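Local coordinates for dihydrodipicolinate synthase family protein (Sinorhizobium meliloti, PDB 4DNH) that is of unknown function but has a TIM-barrel fold and is probably related to dihydrodipicolinate synthase, at residues Leu263-Glu268 with Glu300-Leu305. Residues are numbered along the deposited sequence; the frame is centred on the assembly and turned at random.
Sequences LIAGDE and EFFELL
Ala265 pushes its methyl group into the notch between the rings of Phe301 and Phe302. CB of Ala265 lies 3.6 Å from CZ of Phe302 and 3.8 Å from CE2 of Phe301. It meets the para carbon of Phe302 and a meta carbon of Phe301, in both cases obliquely. The rings are nearly perpendicular, which gives the notch its walls. Phe301 turns its edge to a face of Phe302, with CD2 of Phe301 3.9 Å above the plane of the Phe302 ring and over its centre.

Different first torsions send the two rings in different directions from the helix. In Phe301, CG is anti to the backbone N (chi1 174°), and the ring reaches across to the end of helix 260-265. In Phe302, CG is anti to the carbonyl carbon instead (chi1 -73°). The ring swings in far enough for CZ to touch the alanine.

Ile264 makes a second, looser bump. Its CG2 approaches CZ of Phe301 at 4.2 Å, so Phe301 meets two neighbouring residues of helix 260-265. The CA atoms of Ala265 and Phe301 are 8.5 Å apart, and the side chains bridge the distance. Leu293 and Ala289 of helix 283-294 also touch Phe301, and Leu293 meets Ile264 as well. The contact joins the helix after the seventh barrel strand (251-254) to helix 298-305, which follows the eighth strand (273-276) and helices 278-281 and 283-294.

Just after helix 260-265, Gly266 turns the chain away with a positive phi of 79°. Beyond it, Asp267 forms salt bridges with Arg243 and Arg244. The contact itself is wholly apolar. Such a small patch probably holds by fit and by carbon shielded from water, Phe301 and Ile264 being its buried side.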
ATOM      1  N   LEU A 263       1.943  15.542   4.682  1.00 49.22           N
ATOM      2  CA  LEU A 263       3.316  15.047   4.753  1.00 49.29           C
ATOM      3  C   LEU A 263       4.072  15.155   3.432  1.00 49.68           C
ATOM      4  O   LEU A 263       5.247  15.548   3.428  1.00 51.55           O
ATOM      5  CB  LEU A 263       3.345  13.609   5.277  1.00 50.28           C
ATOM      6  CG  LEU A 263       2.723  13.371   6.661  1.00 51.69           C
ATOM      7  CD1 LEU A 263       2.414  11.897   6.867  1.00 50.19           C
ATOM      8  CD2 LEU A 263       3.645  13.888   7.745  1.00 52.91           C
ATOM      9  N   ILE A 264       3.405  14.816   2.318  1.00 48.22           N
ATOM     10  CA  ILE A 264       4.007  14.913   0.977  1.00 47.17           C
ATOM     11  C   ILE A 264       4.390  16.366   0.635  1.00 49.97           C
ATOM     12  O   ILE A 264       5.512  16.625   0.206  1.00 49.43           O
ATOM     13  CB  ILE A 264       3.131  14.241  -0.101  1.00 44.72           C
ATOM     14  CG1 ILE A 264       3.017  12.736   0.188  1.00 43.06           C
ATOM     15  CG2 ILE A 264       3.724  14.412  -1.490  1.00 44.45           C
ATOM     16  CD1 ILE A 264       1.960  11.997  -0.616  1.00 40.04           C
ATOM     17  N   ALA A 265       3.474  17.308   0.871  1.00 53.47           N
ATOM     18  CA  ALA A 265       3.756  18.743   0.709  1.00 55.99           C
ATOM     19  C   ALA A 265       4.876  19.203   1.651  1.00 60.74           C
ATOM     20  O   ALA A 265       5.697  20.038   1.289  1.00 61.84           O
ATOM     21  CB  ALA A 265       2.497  19.575   0.931  1.00 53.20           C
ATOM     22  N   GLY A 266       4.907  18.649   2.858  1.00 63.49           N
ATOM     23  CA  GLY A 266       5.976  18.939   3.816  1.00 63.62           C
ATOM     24  C   GLY A 266       5.859  20.254   4.568  1.00 63.73           C
ATOM     25  O   GLY A 266       4.908  21.017   4.393  1.00 62.17           O
ATOM     26  N   ASP A 267       6.844  20.505   5.422  1.00 65.70           N
ATOM     27  CA  ASP A 267       6.912  21.736   6.186  1.00 68.86           C
ATOM     28  C   ASP A 267       8.127  22.568   5.798  1.00 74.16           C
ATOM     29  O   ASP A 267       8.765  22.317   4.771  1.00 73.38           O
ATOM     30  CB  ASP A 267       6.896  21.450   7.699  1.00 68.28           C
ATOM     31  CG  ASP A 267       7.651  20.172   8.086  1.00 66.49           C
ATOM     32  OD1 ASP A 267       8.761  19.914   7.554  1.00 66.36           O
ATOM     33  OD2 ASP A 267       7.124  19.433   8.954  1.00 65.23           O
ATOM     34  N   GLU A 268       8.427  23.558   6.634  1.00 78.44           N
ATOM     35  CA  GLU A 268       9.580  24.430   6.474  1.00 86.81           C
ATOM     36  C   GLU A 268      10.927  23.729   6.733  1.00 86.22           C
ATOM     37  O   GLU A 268      11.981  24.361   6.618  1.00 89.90           O
ATOM     38  CB  GLU A 268       9.429  25.652   7.395  1.00100.10           C
ATOM     39  CG  GLU A 268       8.294  26.593   6.995  1.00112.63           C
ATOM     40  CD  GLU A 268       7.969  27.649   8.042  1.00124.84           C
ATOM     41  OE1 GLU A 268       8.900  28.314   8.554  1.00133.66           O
ATOM     42  OE2 GLU A 268       6.768  27.826   8.341  1.00125.87           O
ATOM     43  N   GLU A 300      -3.212  23.970  -6.185  1.00 70.48           N
ATOM     44  CA  GLU A 300      -3.971  22.940  -6.902  1.00 69.78           C
ATOM     45  C   GLU A 300      -3.732  21.522  -6.345  1.00 63.39           C
ATOM     46  O   GLU A 300      -4.657  20.706  -6.300  1.00 63.20           O
ATOM     47  CB  GLU A 300      -3.732  23.004  -8.409  1.00 73.56           C
ATOM     48  CG  GLU A 300      -4.963  22.611  -9.219  1.00 78.24           C
ATOM     49  CD  GLU A 300      -4.660  22.284 -10.679  1.00 81.10           C
ATOM     50  OE1 GLU A 300      -3.741  22.898 -11.265  1.00 79.43           O
ATOM     51  OE2 GLU A 300      -5.362  21.411 -11.246  1.00 79.96           O
ATOM     52  N   PHE A 301      -2.503  21.250  -5.910  1.00 57.54           N
ATOM     53  CA  PHE A 301      -2.185  20.033  -5.175  1.00 54.91           C
ATOM     54  C   PHE A 301      -3.222  19.739  -4.085  1.00 57.26           C
ATOM     55  O   PHE A 301      -3.835  18.653  -4.083  1.00 57.37           O
ATOM     56  CB  PHE A 301      -0.790  20.152  -4.564  1.00 55.36           C
ATOM     57  CG  PHE A 301      -0.410  19.008  -3.653  1.00 54.66           C
ATOM     58  CD1 PHE A 301       0.107  17.827  -4.174  1.00 52.58           C
ATOM     59  CD2 PHE A 301      -0.533  19.128  -2.263  1.00 54.45           C
ATOM     60  CE1 PHE A 301       0.485  16.787  -3.336  1.00 51.94           C
ATOM     61  CE2 PHE A 301      -0.165  18.089  -1.418  1.00 51.97           C
ATOM     62  CZ  PHE A 301       0.347  16.920  -1.954  1.00 52.22           C
ATOM     63  N   PHE A 302      -3.421  20.700  -3.174  1.00 55.57           N
ATOM     64  CA  PHE A 302      -4.371  20.547  -2.070  1.00 54.58           C
ATOM     65  C   PHE A 302      -5.823  20.504  -2.547  1.00 55.72           C
ATOM     66  O   PHE A 302      -6.612  19.720  -2.024  1.00 56.42           O
ATOM     67  CB  PHE A 302      -4.196  21.650  -1.013  1.00 56.13           C
ATOM     68  CG  PHE A 302      -2.962  21.496  -0.157  1.00 55.16           C
ATOM     69  CD1 PHE A 302      -2.844  20.441   0.745  1.00 51.12           C
ATOM     70  CD2 PHE A 302      -1.922  22.426  -0.238  1.00 59.59           C
ATOM     71  CE1 PHE A 302      -1.715  20.295   1.532  1.00 52.00           C
ATOM     72  CE2 PHE A 302      -0.781  22.291   0.552  1.00 59.72           C
ATOM     73  CZ  PHE A 302      -0.682  21.221   1.438  1.00 56.89           C
ATOM     74  N   GLU A 303      -6.167  21.334  -3.533  1.00 56.33           N
ATOM     75  CA  GLU A 303      -7.507  21.327  -4.126  1.00 58.70           C
ATOM     76  C   GLU A 303      -7.886  19.939  -4.635  1.00 54.33           C
ATOM     77  O   GLU A 303      -9.038  19.530  -4.514  1.00 52.16           O
ATOM     78  CB  GLU A 303      -7.595  22.313  -5.295  1.00 67.05           C
ATOM     79  CG  GLU A 303      -7.892  23.755  -4.911  1.00 80.97           C
ATOM     80  CD  GLU A 303      -7.766  24.721  -6.088  1.00 94.68           C
ATOM     81  OE1 GLU A 303      -7.676  24.249  -7.248  1.00100.63           O
ATOM     82  OE2 GLU A 303      -7.754  25.955  -5.856  1.00 95.76           O
ATOM     83  N   LEU A 304      -6.914  19.243  -5.226  1.00 51.61           N
ATOM     84  CA  LEU A 304      -7.108  17.900  -5.747  1.00 50.17           C
ATOM     85  C   LEU A 304      -7.076  16.824  -4.642  1.00 51.77           C
ATOM     86  O   LEU A 304      -7.910  15.905  -4.630  1.00 50.85           O
ATOM     87  CB  LEU A 304      -6.056  17.593  -6.822  1.00 50.08           C
ATOM     88  CG  LEU A 304      -6.132  18.291  -8.202  1.00 51.57           C
ATOM     89  CD1 LEU A 304      -4.826  18.147  -8.960  1.00 50.13           C
ATOM     90  CD2 LEU A 304      -7.278  17.782  -9.072  1.00 51.04           C
ATOM     91  N   LEU A 305      -6.137  16.948  -3.702  1.00 49.91           N
ATOM     92  CA  LEU A 305      -5.889  15.870  -2.757  1.00 46.94           C
ATOM     93  C   LEU A 305      -6.732  15.944  -1.492  1.00 48.56           C
ATOM     94  O   LEU A 305      -7.265  14.920  -1.050  1.00 48.46           O
ATOM     95  CB  LEU A 305      -4.406  15.784  -2.428  1.00 46.59           C
ATOM     96  CG  LEU A 305      -3.662  14.451  -2.551  1.00 46.30           C
ATOM     97  CD1 LEU A 305      -4.094  13.577  -3.729  1.00 45.38           C
ATOM     98  CD2 LEU A 305      -2.165  14.701  -2.609  1.00 44.57           C
TER